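Local coordinates for proteasome assembly chaperone family protein (Pyrococcus furiosus, PDB 3VR0) that acts as an activator of the archaeal proteasome, although it is a PAC2-family homolog of proteasome assembly chaperones, at residues M85-Y90 against G124-F129; D101-T106 against Q131-R136; E166-K171 against T232-L237; I208-E213 against L228-K233; K222-V227 against T242-R247. All coordinates share one frame; numbering follows the deposited sequence.

Contact 1 of 5, residues M85-Y90 against G124-F129; sequences MKNEFY and GKMLDF
Asn-87 of strand 87-92 meets Met-126 of helix 116-131. The thioether side chain runs extended beyond CG and brings its CE methyl to the amide at about a right angle. Met-126 CE lies 2.9 Å from Asn-87 OD1, closer than a methyl and an oxygen normally settle, so the exact placing is doubtful. ND2 of the same amide is hydrogen-bonded to Thr-109 O and, weakly, to Lys-86 O of its own segment. Two residues on, Phe-89 also points toward the helix. The contact thus belongs to an alpha/beta layer, helix 116-131 lying over strands 60-66, 87-92 and 102-107 of the mixed sheet; the axes of strand 87-90 and helix 124-129 run 20° apart, 11.9 Å at closest. Met-126 CG lies at the edge of the Phe-89 ring, near its plane, 3.8 Å from Phe-89 CZ. Over one face comes the edge of Phe-129, whose CG is anti to the backbone N (chi1 177°); Phe-129 CD2 stands 4.0 Å above the centre of the Phe-89 ring. The two rings form a T-shaped pair, with centroids 5.1 Å apart and planes at 69°. Val-105 and Ile-103 pack on Phe-89 from the neighbouring strand.

Contact 2 of 5, residues D101-T106 against Q131-R136; sequences DLIIVT and QEFGTR
The ring of Phe-133 is the flat group here, and CD1 of Ile-103 comes at it obliquely, nearest Phe-133 CD2 at 4.3 Å. The same ring makes an edge-to-face pair with Phe-129 of helix 116-131, and Pro-28 also packs against it. Ile-103 carries the contact with its CD1 methyl alone. Its CG1 branch stands anti to the carbonyl carbon (chi1 -57°) and continues straight through chi2, which pushes the methyl off the strand toward the loop. There CD1 also lies 3.9 Å from Thr-135 OG1, the two side chains meeting at a slant. That hydroxyl is not left to the hydrocarbon: it is hydrogen-bonded to Val-130 O, a backbone carbonyl near the end of the preceding helix, so the loop folds back on the helix it has just left. Phe-133 is the third residue of a type I turn from Gln-131 to Gly-134, closed by Gly-134 N to Gln-131 O, 3.1 Å; Gly-134 has a positive phi of 82°, and Thr-135 follows directly after it. All three touching residues are buried, yet the interface is small, 82 Å² in all. The loop joins helix 116-131 to strand 137-145 and so forms part of a beta-alpha-beta crossover that starts at strand 102-107 and passes over strand 34-37. Phe-35 of the bridged strand touches Thr-135, and Phe-89 of strand 87-92 flanks Ile-103.

Contact 3 of 5, residues E166-K171 against T232-L237; sequences EYYKSK and TKILGL
A Schellman motif closes helix 221-235 just where Lys-233 and Ile-234 in its last turn pack against Tyr-168 and Lys-171 of helix 164-172. Gly-236, with positive phi, is its C-prime residue: Leu-237 N bonds to Thr-232 O at 3.1 Å, and Gly-236 N reaches Lys-233 O in a weak bond. Ile-234 packs between the helices, where the CA atoms of Lys-171 and Ile-234 are 5.0 Å apart. Its CG2 methyl sits in the plane of the Tyr-168 ring, at the edge, 3.9 Å from CD2, while its CD1 touches the same Tyr-168 CD2 at 3.8 Å. Lys-171 uses the base of its chain: CB lies 4.0 Å from Ile-234 CG1, and a bend at chi2 (-79°) turns the ammonium end away. Lys-233 is folded too, bent at chi2, chi3 and chi4, and places NZ on Glu-173 O, the carbonyl just past the end of helix 164-172. A bound gold ion is about 4 Å from this side chain. The Tyr-168 hydroxyl is hydrogen-bonded to Glu-137, and one face of its ring is covered by Tyr-167, whose CD2 stands 3.7 Å above the centre of the Tyr-168 ring.

Contact 4 of 5, residues I208-E213 against L228-K233; sequences ISLLGE and LSAVTK
Leu-210 holds CG anti to its carbonyl carbon (chi1 -63°), and with chi2 at 164° its CD1 continues outward from the strand as the far tip of the side chain. Val-231 on the helix has chi1 170°, which sends CG1 away from the backbone N and sets CG2 beside it, on the flank nearest the strand. The two methyls touch where the side chains cross at an angle, Leu-210 CD1 to Val-231 CG2, 3.6 Å. A second, looser touch falls on the same methyl, Ala-230 CB lying 4.4 Å from Leu-210 CD1. One leucine branch therefore rests between two consecutive helix residues, and the 98 Å² buried here is entirely hydrocarbon at the points of contact. The backbones come nearest at the CA atoms of Leu-210 and Val-231, 7.9 Å apart. On the helix, Thr-232 turns its hydroxyl back to the preceding turn: OG1 donates to Leu-228 O at 2.7 Å, and Thr-232 N bonds the same oxygen at 2.8 Å. That carbonyl is gripped twice and the threonine hydroxyl is satisfied within the helix. Strand 206-214 leads on into helix 221-235, which packs on one face of the mixed sheet in an alpha/beta layer. The strand lies between strands 137-145 and 155-159, and Val-155 and Ala-157 of the latter flank Leu-210. Val-231 also lies on Ile-139 and Met-141, and Leu-172 of helix 164-172 closes over Ala-230.

Contact 5 of 5, residues K222-V227 against T242-R247; sequences KAAKAV and TALDER
Helices 222-227 and 242-247 run roughly antiparallel, with axes 152° apart and 8.9 Å at closest, and their backbones come nearest at Lys-225 and Leu-244, whose CA atoms are 6.3 Å apart. Leu-244 points toward the partner helix and lays its CD1 methyl on the backbone there, 3.8 Å from Lys-225 CA. Its other branch turns to the neighbouring position, Leu-244 CD2 standing 4.4 Å from Ala-224 CB. Ala-224 and the backbone of Lys-225 thus receive the leucine, whose own position is buried. This is a helical hairpin: helix 221-235, which covers the sheet, turns through a short loop into helix 242-256, the start of the region predicted to form a coiled coil. Helix 45-57 joins the packing from the side, with Leu-48 against Ala-224 and His-52 against Leu-244. A salt bridge borders the leucine on the more exposed side. Lys-225 leaves the helix with CG anti to its backbone N (chi1 177°) and stays extended to the end, and the chain meets Asp-245 at an oblique angle, NZ at OD1. Lys-225 NZ is modelled 2.5 Å from Asp-245 OD1, an unusually short value whose exact length is doubtful; the other oxygen, OD2, lies 3.7 Å from the same nitrogen, so the grip is one-sided. Met-241 packs beside the lysine chain. Lys-222, one turn earlier, forms a salt bridge with Glu-152 and touches Ala-248 and Glu-252 of the second helix.

In the fold
From the N terminus, contact 1 opens first on strand 87-92, and contact 2 opens on the adjoining strand 102-107 before contact 1 closes on helix 116-131. The two therefore cross, binding one helix and its exit loop to the same part of the sheet. Contact 3 then closes the longest loop, from helix 164-172 to the end of helix 221-235. Contact 4 lies within that span, starting from strand 206-214 and ending on the same helix, with Thr-232 and Lys-233 in both ranges. Contact 5 opens earlier on that helix and closes on helix 242-256, crossing both. The two groups meet where Leu-102 CD1 packs 4.0 Å from Leu-235 CD1.

Contact 1 of 5, residues M85-Y90 against G124-F129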
# COMPACT_ATOMS: atom_id res chain seq x y z
N MET C 85 19.61 1.92 -2.75
CA MET C 85 19.47 3.16 -2.04
C MET C 85 19.66 2.90 -0.55
O MET C 85 19.37 1.79 -0.05
CB MET C 85 18.13 3.80 -2.37
CG MET C 85 18.12 4.27 -3.89
SD MET C 85 16.89 5.49 -4.19
CE MET C 85 15.55 4.40 -3.91
N LYS C 86 20.21 3.90 0.14
CA LYS C 86 20.71 3.65 1.47
C LYS C 86 20.81 4.95 2.24
O LYS C 86 20.71 6.06 1.66
CB LYS C 86 22.10 2.96 1.37
CG LYS C 86 23.23 3.93 0.87
CD LYS C 86 24.56 3.19 0.52
CE LYS C 86 25.65 4.21 0.19
NZ LYS C 86 26.92 3.54 -0.18
N ASN C 87 20.93 4.82 3.56
CA ASN C 87 21.34 5.94 4.40
C ASN C 87 22.71 5.55 4.99
O ASN C 87 23.06 4.34 5.04
CB ASN C 87 20.33 6.19 5.53
CG ASN C 87 18.93 6.56 5.02
OD1 ASN C 87 17.98 6.52 5.80
ND2 ASN C 87 18.80 6.93 3.71
N GLU C 88 23.46 6.55 5.45
CA GLU C 88 24.81 6.33 5.93
C GLU C 88 24.92 6.99 7.26
O GLU C 88 24.39 8.10 7.42
CB GLU C 88 25.82 6.96 4.99
CG GLU C 88 25.87 6.34 3.60
CD GLU C 88 26.87 7.05 2.66
OE1 GLU C 88 27.03 8.31 2.73
OE2 GLU C 88 27.51 6.34 1.85
N PHE C 89 25.57 6.33 8.21
CA PHE C 89 25.85 6.94 9.49
C PHE C 89 27.35 7.25 9.59
O PHE C 89 28.18 6.38 9.26
CB PHE C 89 25.48 6.00 10.64
CG PHE C 89 24.02 5.72 10.76
CD1 PHE C 89 23.22 6.42 11.71
CD2 PHE C 89 23.43 4.72 10.00
CE1 PHE C 89 21.86 6.12 11.86
CE2 PHE C 89 22.03 4.42 10.14
CZ PHE C 89 21.27 5.11 11.05
N TYR C 90 27.68 8.47 10.03
CA TYR C 90 29.06 8.92 10.25
C TYR C 90 29.21 9.27 11.71
O TYR C 90 28.24 9.71 12.35
CB TYR C 90 29.36 10.19 9.43
CG TYR C 90 29.42 9.93 7.95
CD1 TYR C 90 30.63 9.84 7.28
CD2 TYR C 90 28.25 9.75 7.22
CE1 TYR C 90 30.66 9.57 5.91
CE2 TYR C 90 28.27 9.49 5.87
CZ TYR C 90 29.47 9.40 5.22
OH TYR C 90 29.45 9.14 3.88
N GLY C 124 12.38 4.05 13.53
CA GLY C 124 12.50 3.18 14.67
C GLY C 124 13.83 2.40 14.65
O GLY C 124 14.50 2.33 15.69
N LYS C 125 14.21 1.83 13.49
CA LYS C 125 15.51 1.13 13.39
C LYS C 125 16.68 2.11 13.62
O LYS C 125 17.65 1.75 14.28
CB LYS C 125 15.72 0.46 12.03
CG LYS C 125 14.95 -0.84 11.85
CD LYS C 125 15.57 -2.03 12.65
CE LYS C 125 17.05 -2.22 12.35
NZ LYS C 125 17.53 -3.47 13.04
N MET C 126 16.60 3.30 13.05
CA MET C 126 17.63 4.34 13.33
C MET C 126 17.73 4.62 14.81
O MET C 126 18.85 4.75 15.32
CB MET C 126 17.38 5.65 12.62
CG MET C 126 17.47 5.54 11.14
SD MET C 126 17.29 7.18 10.37
CE MET C 126 17.61 6.62 8.70
N LEU C 127 16.58 4.76 15.48
CA LEU C 127 16.63 5.02 16.91
C LEU C 127 17.20 3.83 17.69
O LEU C 127 17.92 4.08 18.64
CB LEU C 127 15.30 5.49 17.52
CG LEU C 127 14.88 6.85 16.92
CD1 LEU C 127 13.43 7.10 17.13
CD2 LEU C 127 15.71 8.04 17.40
N ASP C 128 16.85 2.58 17.33
CA ASP C 128 17.37 1.42 18.08
C ASP C 128 18.90 1.39 17.96
O ASP C 128 19.60 1.02 18.89
CB ASP C 128 16.85 0.05 17.55
CG ASP C 128 15.31 -0.14 17.70
OD1 ASP C 128 14.64 0.55 18.51
OD2 ASP C 128 14.77 -1.00 16.98
N PHE C 129 19.39 1.72 16.80
CA PHE C 129 20.80 1.63 16.54
C PHE C 129 21.58 2.70 17.37
O PHE C 129 22.55 2.39 18.03
CB PHE C 129 21.04 1.79 15.05
CG PHE C 129 22.49 1.80 14.66
CD1 PHE C 129 23.34 0.73 15.01
CD2 PHE C 129 23.03 2.90 14.01
CE1 PHE C 129 24.70 0.74 14.65
CE2 PHE C 129 24.40 2.92 13.63
CZ PHE C 129 25.24 1.85 13.96

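Contact 2 of 5, residues D101-T106 against Q131-R136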
# COMPACT_ATOMS: atom_id res chain seq x y z
N ASP C 101 30.46 14.07 21.42
CA ASP C 101 30.52 13.18 20.27
C ASP C 101 29.21 13.28 19.39
O ASP C 101 28.11 13.58 19.93
CB ASP C 101 30.63 11.75 20.79
CG ASP C 101 31.95 11.47 21.57
OD1 ASP C 101 32.94 12.23 21.43
OD2 ASP C 101 31.95 10.49 22.33
N LEU C 102 29.36 12.97 18.09
CA LEU C 102 28.24 13.04 17.14
C LEU C 102 28.05 11.75 16.38
O LEU C 102 29.04 11.07 16.06
CB LEU C 102 28.39 14.17 16.11
CG LEU C 102 28.65 15.54 16.79
CD1 LEU C 102 29.01 16.61 15.79
CD2 LEU C 102 27.45 15.94 17.68
N ILE C 103 26.78 11.44 16.11
CA ILE C 103 26.39 10.55 15.01
C ILE C 103 25.55 11.38 14.02
O ILE C 103 24.58 12.09 14.44
CB ILE C 103 25.53 9.35 15.52
CG1 ILE C 103 26.29 8.57 16.59
CG2 ILE C 103 25.03 8.41 14.32
CD1 ILE C 103 25.50 7.43 17.21
N ILE C 104 25.88 11.27 12.74
CA ILE C 104 25.22 12.04 11.74
C ILE C 104 24.72 11.07 10.68
O ILE C 104 25.47 10.26 10.19
CB ILE C 104 26.16 13.11 11.09
CG1 ILE C 104 26.74 14.04 12.16
CG2 ILE C 104 25.38 13.93 9.99
CD1 ILE C 104 28.00 14.83 11.67
N VAL C 105 23.43 11.14 10.36
CA VAL C 105 22.90 10.28 9.30
C VAL C 105 22.54 11.16 8.12
O VAL C 105 22.01 12.26 8.29
CB VAL C 105 21.64 9.46 9.75
CG1 VAL C 105 20.46 10.36 10.15
CG2 VAL C 105 21.21 8.48 8.67
N THR C 106 22.85 10.68 6.93
CA THR C 106 22.35 11.23 5.68
C THR C 106 22.10 10.07 4.71
O THR C 106 22.20 8.91 5.08
CB THR C 106 23.32 12.33 5.10
OG1 THR C 106 22.66 13.05 4.05
CG2 THR C 106 24.64 11.76 4.53
N GLN C 131 20.67 4.41 20.05
CA GLN C 131 20.60 4.12 21.46
C GLN C 131 21.61 3.04 21.93
O GLN C 131 21.95 3.00 23.10
CB GLN C 131 19.19 3.69 21.88
CG GLN C 131 18.14 4.82 21.92
CD GLN C 131 16.80 4.29 22.43
OE1 GLN C 131 16.13 3.49 21.76
NE2 GLN C 131 16.42 4.69 23.62
N GLU C 132 22.08 2.18 21.03
CA GLU C 132 23.15 1.27 21.44
C GLU C 132 24.40 2.02 21.87
O GLU C 132 25.19 1.46 22.59
CB GLU C 132 23.50 0.27 20.35
CG GLU C 132 22.33 -0.64 19.98
CD GLU C 132 22.70 -1.58 18.87
OE1 GLU C 132 23.91 -1.67 18.46
OE2 GLU C 132 21.78 -2.27 18.42
N PHE C 133 24.55 3.29 21.46
CA PHE C 133 25.74 4.10 21.80
C PHE C 133 25.46 5.08 22.91
O PHE C 133 26.25 5.97 23.18
CB PHE C 133 26.29 4.78 20.55
CG PHE C 133 26.72 3.80 19.53
CD1 PHE C 133 28.00 3.21 19.60
CD2 PHE C 133 25.81 3.33 18.57
CE1 PHE C 133 28.36 2.19 18.68
CE2 PHE C 133 26.16 2.36 17.64
CZ PHE C 133 27.44 1.79 17.70
N GLY C 134 24.31 4.91 23.56
CA GLY C 134 23.93 5.80 24.63
C GLY C 134 23.29 7.11 24.17
O GLY C 134 23.18 8.00 24.99
N THR C 135 22.93 7.27 22.90
CA THR C 135 22.27 8.51 22.42
C THR C 135 20.95 8.80 23.12
O THR C 135 20.10 7.90 23.26
CB THR C 135 21.95 8.43 20.93
OG1 THR C 135 23.13 8.02 20.23
CG2 THR C 135 21.45 9.80 20.39
N ARG C 136 20.81 10.05 23.58
CA ARG C 136 19.58 10.51 24.24
C ARG C 136 19.02 11.68 23.46
O ARG C 136 17.84 11.93 23.51
CB ARG C 136 19.86 10.99 25.70
CG ARG C 136 20.43 9.86 26.64
CD ARG C 136 20.98 10.44 27.99
NE ARG C 136 21.97 11.51 27.73
CZ ARG C 136 21.87 12.75 28.20
NH1 ARG C 136 20.85 13.07 29.02
NH2 ARG C 136 22.79 13.66 27.86

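Contact 3 of 5, residues E166-K171 against T232-L237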
# COMPACT_ATOMS: atom_id res chain seq x y z
N GLU C 166 14.52 26.97 26.76
CA GLU C 166 15.52 27.92 27.28
C GLU C 166 16.92 27.29 27.32
O GLU C 166 17.95 27.99 27.14
CB GLU C 166 15.08 28.54 28.60
CG GLU C 166 15.15 27.68 29.85
CD GLU C 166 15.18 28.56 31.11
OE1 GLU C 166 15.32 29.80 30.95
OE2 GLU C 166 15.07 28.02 32.24
N TYR C 167 16.95 25.96 27.45
CA TYR C 167 18.18 25.22 27.26
C TYR C 167 18.78 25.59 25.93
O TYR C 167 19.90 26.09 25.88
CB TYR C 167 17.99 23.69 27.40
CG TYR C 167 19.26 22.92 27.15
CD1 TYR C 167 20.29 22.86 28.13
CD2 TYR C 167 19.47 22.27 25.94
CE1 TYR C 167 21.48 22.16 27.89
CE2 TYR C 167 20.65 21.56 25.69
CZ TYR C 167 21.65 21.51 26.68
OH TYR C 167 22.81 20.82 26.41
N TYR C 168 18.03 25.39 24.84
CA TYR C 168 18.61 25.67 23.53
C TYR C 168 18.70 27.15 23.26
O TYR C 168 19.55 27.58 22.50
CB TYR C 168 17.87 24.96 22.38
CG TYR C 168 18.06 23.47 22.41
CD1 TYR C 168 17.03 22.64 22.81
CD2 TYR C 168 19.28 22.91 22.07
CE1 TYR C 168 17.20 21.28 22.88
CE2 TYR C 168 19.48 21.57 22.15
CZ TYR C 168 18.44 20.75 22.54
OH TYR C 168 18.64 19.41 22.59
N LYS C 169 17.80 27.93 23.85
CA LYS C 169 17.90 29.40 23.71
C LYS C 169 19.23 29.91 24.21
O LYS C 169 19.86 30.68 23.54
CB LYS C 169 16.78 30.14 24.42
CG LYS C 169 15.63 30.53 23.49
CD LYS C 169 14.49 31.20 24.28
CE LYS C 169 13.31 31.53 23.39
NZ LYS C 169 12.06 31.61 24.21
N SER C 170 19.66 29.41 25.37
CA SER C 170 20.96 29.78 25.97
C SER C 170 22.09 29.48 25.02
O SER C 170 22.91 30.36 24.73
CB SER C 170 21.22 28.99 27.25
OG SER C 170 20.14 29.12 28.13
N LYS C 171 22.12 28.25 24.52
CA LYS C 171 23.18 27.80 23.61
C LYS C 171 23.24 28.67 22.39
O LYS C 171 24.32 28.87 21.85
CB LYS C 171 22.95 26.35 23.16
CG LYS C 171 22.82 25.37 24.28
CD LYS C 171 24.15 25.03 24.80
CE LYS C 171 24.06 23.95 25.85
NZ LYS C 171 25.45 23.75 26.38
N THR C 232 25.75 24.11 14.57
CA THR C 232 27.13 24.25 15.07
C THR C 232 27.21 25.21 16.26
O THR C 232 27.87 24.95 17.28
CB THR C 232 28.12 24.64 14.01
OG1 THR C 232 27.69 25.87 13.38
CG2 THR C 232 28.28 23.51 12.98
N LYS C 233 26.42 26.27 16.22
CA LYS C 233 26.35 27.15 17.39
C LYS C 233 25.87 26.43 18.66
O LYS C 233 26.47 26.59 19.73
CB LYS C 233 25.54 28.41 17.07
CG LYS C 233 24.80 29.07 18.22
CD LYS C 233 25.73 29.54 19.34
CE LYS C 233 26.53 30.75 18.98
NZ LYS C 233 26.52 31.64 20.20
N ILE C 234 24.82 25.62 18.56
CA ILE C 234 24.42 24.82 19.73
C ILE C 234 25.52 23.83 20.20
O ILE C 234 25.60 23.50 21.38
CB ILE C 234 23.08 24.05 19.45
CG1 ILE C 234 21.90 25.01 19.51
CG2 ILE C 234 22.85 22.95 20.42
CD1 ILE C 234 20.64 24.50 18.85
N LEU C 235 26.30 23.32 19.25
CA LEU C 235 27.30 22.31 19.53
C LEU C 235 28.61 22.89 20.11
O LEU C 235 29.40 22.16 20.72
CB LEU C 235 27.59 21.49 18.27
CG LEU C 235 26.45 20.63 17.69
CD1 LEU C 235 26.98 19.94 16.46
CD2 LEU C 235 25.92 19.63 18.70
N GLY C 236 28.82 24.21 19.93
CA GLY C 236 30.05 24.87 20.37
C GLY C 236 31.15 24.70 19.34
O GLY C 236 32.34 24.72 19.68
N LEU C 237 30.79 24.54 18.08
CA LEU C 237 31.80 24.29 17.05
C LEU C 237 31.83 25.44 16.10
O LEU C 237 30.81 26.09 15.88
CB LEU C 237 31.47 23.03 16.25
CG LEU C 237 31.42 21.74 17.05
CD1 LEU C 237 30.68 20.71 16.23
CD2 LEU C 237 32.84 21.26 17.49

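Contact 4 of 5, residues I208-E213 against L228-K233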
# COMPACT_ATOMS: atom_id res chain seq x y z
N ILE C 208 15.58 18.68 19.25
CA ILE C 208 15.14 19.91 18.64
C ILE C 208 15.14 19.71 17.13
O ILE C 208 15.99 19.02 16.61
CB ILE C 208 16.12 21.12 19.04
CG1 ILE C 208 15.63 22.42 18.47
CG2 ILE C 208 17.62 20.80 18.63
CD1 ILE C 208 16.26 23.73 19.24
N SER C 209 14.15 20.31 16.48
CA SER C 209 14.05 20.37 15.07
C SER C 209 14.44 21.78 14.64
O SER C 209 13.91 22.76 15.14
CB SER C 209 12.56 20.19 14.69
OG SER C 209 12.41 20.63 13.34
N LEU C 210 15.29 21.91 13.64
CA LEU C 210 15.59 23.21 13.13
C LEU C 210 15.35 23.16 11.64
O LEU C 210 16.01 22.40 10.94
CB LEU C 210 17.06 23.58 13.43
CG LEU C 210 17.33 23.66 14.92
CD1 LEU C 210 18.87 23.63 15.21
CD2 LEU C 210 16.70 24.92 15.48
N LEU C 211 14.40 23.96 11.17
CA LEU C 211 14.04 23.97 9.77
C LEU C 211 14.20 25.37 9.19
O LEU C 211 13.74 26.35 9.78
CB LEU C 211 12.57 23.51 9.57
CG LEU C 211 12.13 22.12 10.03
CD1 LEU C 211 10.65 21.97 9.77
CD2 LEU C 211 12.86 21.08 9.23
N GLY C 212 14.83 25.44 8.03
CA GLY C 212 15.10 26.69 7.40
C GLY C 212 14.13 26.99 6.28
O GLY C 212 13.80 26.11 5.47
N GLU C 213 13.74 28.26 6.20
CA GLU C 213 12.90 28.74 5.12
C GLU C 213 13.59 28.57 3.80
O GLU C 213 14.75 28.92 3.64
CB GLU C 213 12.51 30.21 5.32
CG GLU C 213 11.51 30.42 6.42
CD GLU C 213 11.29 31.89 6.74
OE1 GLU C 213 12.22 32.71 6.45
OE2 GLU C 213 10.22 32.23 7.29
N LEU C 228 22.80 25.12 9.58
CA LEU C 228 24.04 24.54 10.09
C LEU C 228 24.80 25.50 11.03
O LEU C 228 25.52 25.03 11.93
CB LEU C 228 24.95 24.12 8.94
CG LEU C 228 26.16 23.36 9.48
CD1 LEU C 228 25.69 22.10 10.28
CD2 LEU C 228 27.06 23.02 8.35
N SER C 229 24.64 26.83 10.81
CA SER C 229 25.12 27.85 11.76
C SER C 229 24.39 27.74 13.09
O SER C 229 24.98 27.88 14.19
CB SER C 229 24.94 29.27 11.17
OG SER C 229 25.65 29.39 9.95
N ALA C 230 23.08 27.49 13.02
CA ALA C 230 22.36 27.35 14.27
C ALA C 230 22.80 26.08 14.99
O ALA C 230 23.05 26.11 16.19
CB ALA C 230 20.85 27.36 14.06
N VAL C 231 22.90 24.96 14.26
CA VAL C 231 23.30 23.68 14.86
C VAL C 231 24.77 23.74 15.40
O VAL C 231 24.98 23.47 16.55
CB VAL C 231 23.20 22.55 13.84
CG1 VAL C 231 23.86 21.25 14.42
CG2 VAL C 231 21.75 22.34 13.40
N THR C 232 25.75 24.11 14.57
CA THR C 232 27.13 24.25 15.07
C THR C 232 27.21 25.21 16.26
O THR C 232 27.87 24.95 17.28
CB THR C 232 28.12 24.64 14.01
OG1 THR C 232 27.69 25.87 13.38
CG2 THR C 232 28.28 23.51 12.98
N LYS C 233 26.42 26.27 16.22
CA LYS C 233 26.35 27.15 17.39
C LYS C 233 25.87 26.43 18.66
O LYS C 233 26.47 26.59 19.73
CB LYS C 233 25.54 28.41 17.07
CG LYS C 233 24.80 29.07 18.22
CD LYS C 233 25.73 29.54 19.34
CE LYS C 233 26.53 30.75 18.98
NZ LYS C 233 26.52 31.64 20.20

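Contact 5 of 5, residues K222-V227 against T242-R247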
# COMPACT_ATOMS: atom_id res chain seq x y z
N LYS C 222 22.21 28.13 0.74
CA LYS C 222 22.19 29.28 1.68
C LYS C 222 21.30 29.04 2.90
O LYS C 222 21.62 29.49 4.01
CB LYS C 222 21.80 30.58 0.93
CG LYS C 222 21.52 31.84 1.80
CD LYS C 222 21.69 33.14 0.93
CE LYS C 222 20.74 34.28 1.35
NZ LYS C 222 21.12 34.94 2.65
N ALA C 223 20.16 28.37 2.71
CA ALA C 223 19.37 28.03 3.87
C ALA C 223 20.11 26.93 4.68
O ALA C 223 20.07 26.92 5.90
CB ALA C 223 17.90 27.65 3.51
N ALA C 224 20.78 26.03 3.97
CA ALA C 224 21.61 24.99 4.60
C ALA C 224 22.64 25.65 5.54
O ALA C 224 22.79 25.26 6.73
CB ALA C 224 22.30 24.15 3.56
N LYS C 225 23.31 26.69 5.03
CA LYS C 225 24.24 27.48 5.83
C LYS C 225 23.59 27.97 7.12
O LYS C 225 24.14 27.80 8.23
CB LYS C 225 24.84 28.65 5.01
CG LYS C 225 25.77 29.54 5.87
CD LYS C 225 26.68 30.40 5.02
CE LYS C 225 27.34 31.46 5.88
NZ LYS C 225 27.75 32.62 5.02
N ALA C 226 22.40 28.55 6.99
CA ALA C 226 21.74 29.11 8.15
C ALA C 226 21.37 28.06 9.19
O ALA C 226 21.52 28.27 10.40
CB ALA C 226 20.51 29.86 7.73
N VAL C 227 20.86 26.92 8.72
CA VAL C 227 20.49 25.83 9.65
C VAL C 227 21.75 25.32 10.36
O VAL C 227 21.76 25.12 11.56
CB VAL C 227 19.77 24.68 8.88
CG1 VAL C 227 19.67 23.43 9.75
CG2 VAL C 227 18.35 25.14 8.43
N THR C 242 32.49 28.35 3.86
CA THR C 242 32.88 28.82 2.52
C THR C 242 32.21 28.04 1.40
O THR C 242 31.56 28.64 0.53
CB THR C 242 34.42 28.78 2.31
OG1 THR C 242 35.06 29.68 3.23
CG2 THR C 242 34.79 29.16 0.88
N ALA C 243 32.37 26.72 1.40
CA ALA C 243 31.91 25.92 0.28
C ALA C 243 30.39 26.06 0.05
O ALA C 243 29.92 25.92 -1.08
CB ALA C 243 32.31 24.48 0.45
N LEU C 244 29.65 26.36 1.12
CA LEU C 244 28.21 26.54 1.00
C LEU C 244 27.90 27.89 0.37
O LEU C 244 27.16 27.94 -0.61
CB LEU C 244 27.49 26.35 2.35
CG LEU C 244 27.29 24.93 2.95
CD1 LEU C 244 26.70 24.99 4.35
CD2 LEU C 244 26.44 24.03 2.07
N ASP C 245 28.49 28.97 0.91
CA ASP C 245 28.51 30.32 0.27
C ASP C 245 28.71 30.25 -1.23
O ASP C 245 27.95 30.84 -1.98
CB ASP C 245 29.65 31.21 0.80
CG ASP C 245 29.53 31.52 2.27
OD1 ASP C 245 28.40 31.73 2.79
OD2 ASP C 245 30.61 31.56 2.92
N GLU C 246 29.75 29.54 -1.63
CA GLU C 246 30.09 29.38 -3.03
C GLU C 246 29.03 28.64 -3.84
O GLU C 246 28.84 28.93 -5.03
CB GLU C 246 31.43 28.68 -3.18
CG GLU C 246 32.62 29.60 -2.90
CD GLU C 246 33.94 28.86 -2.97
OE1 GLU C 246 35.01 29.50 -2.76
OE2 GLU C 246 33.92 27.64 -3.24
N ARG C 247 28.34 27.70 -3.22
CA ARG C 247 27.26 27.00 -3.92
C ARG C 247 26.02 27.89 -4.00
O ARG C 247 25.33 27.90 -5.01
CB ARG C 247 26.93 25.66 -3.25
CG ARG C 247 26.01 24.75 -4.06
CD ARG C 247 25.88 23.41 -3.39
NE ARG C 247 25.17 22.42 -4.21
CZ ARG C 247 25.41 21.11 -4.17
NH1 ARG C 247 26.35 20.63 -3.35
NH2 ARG C 247 24.73 20.27 -4.94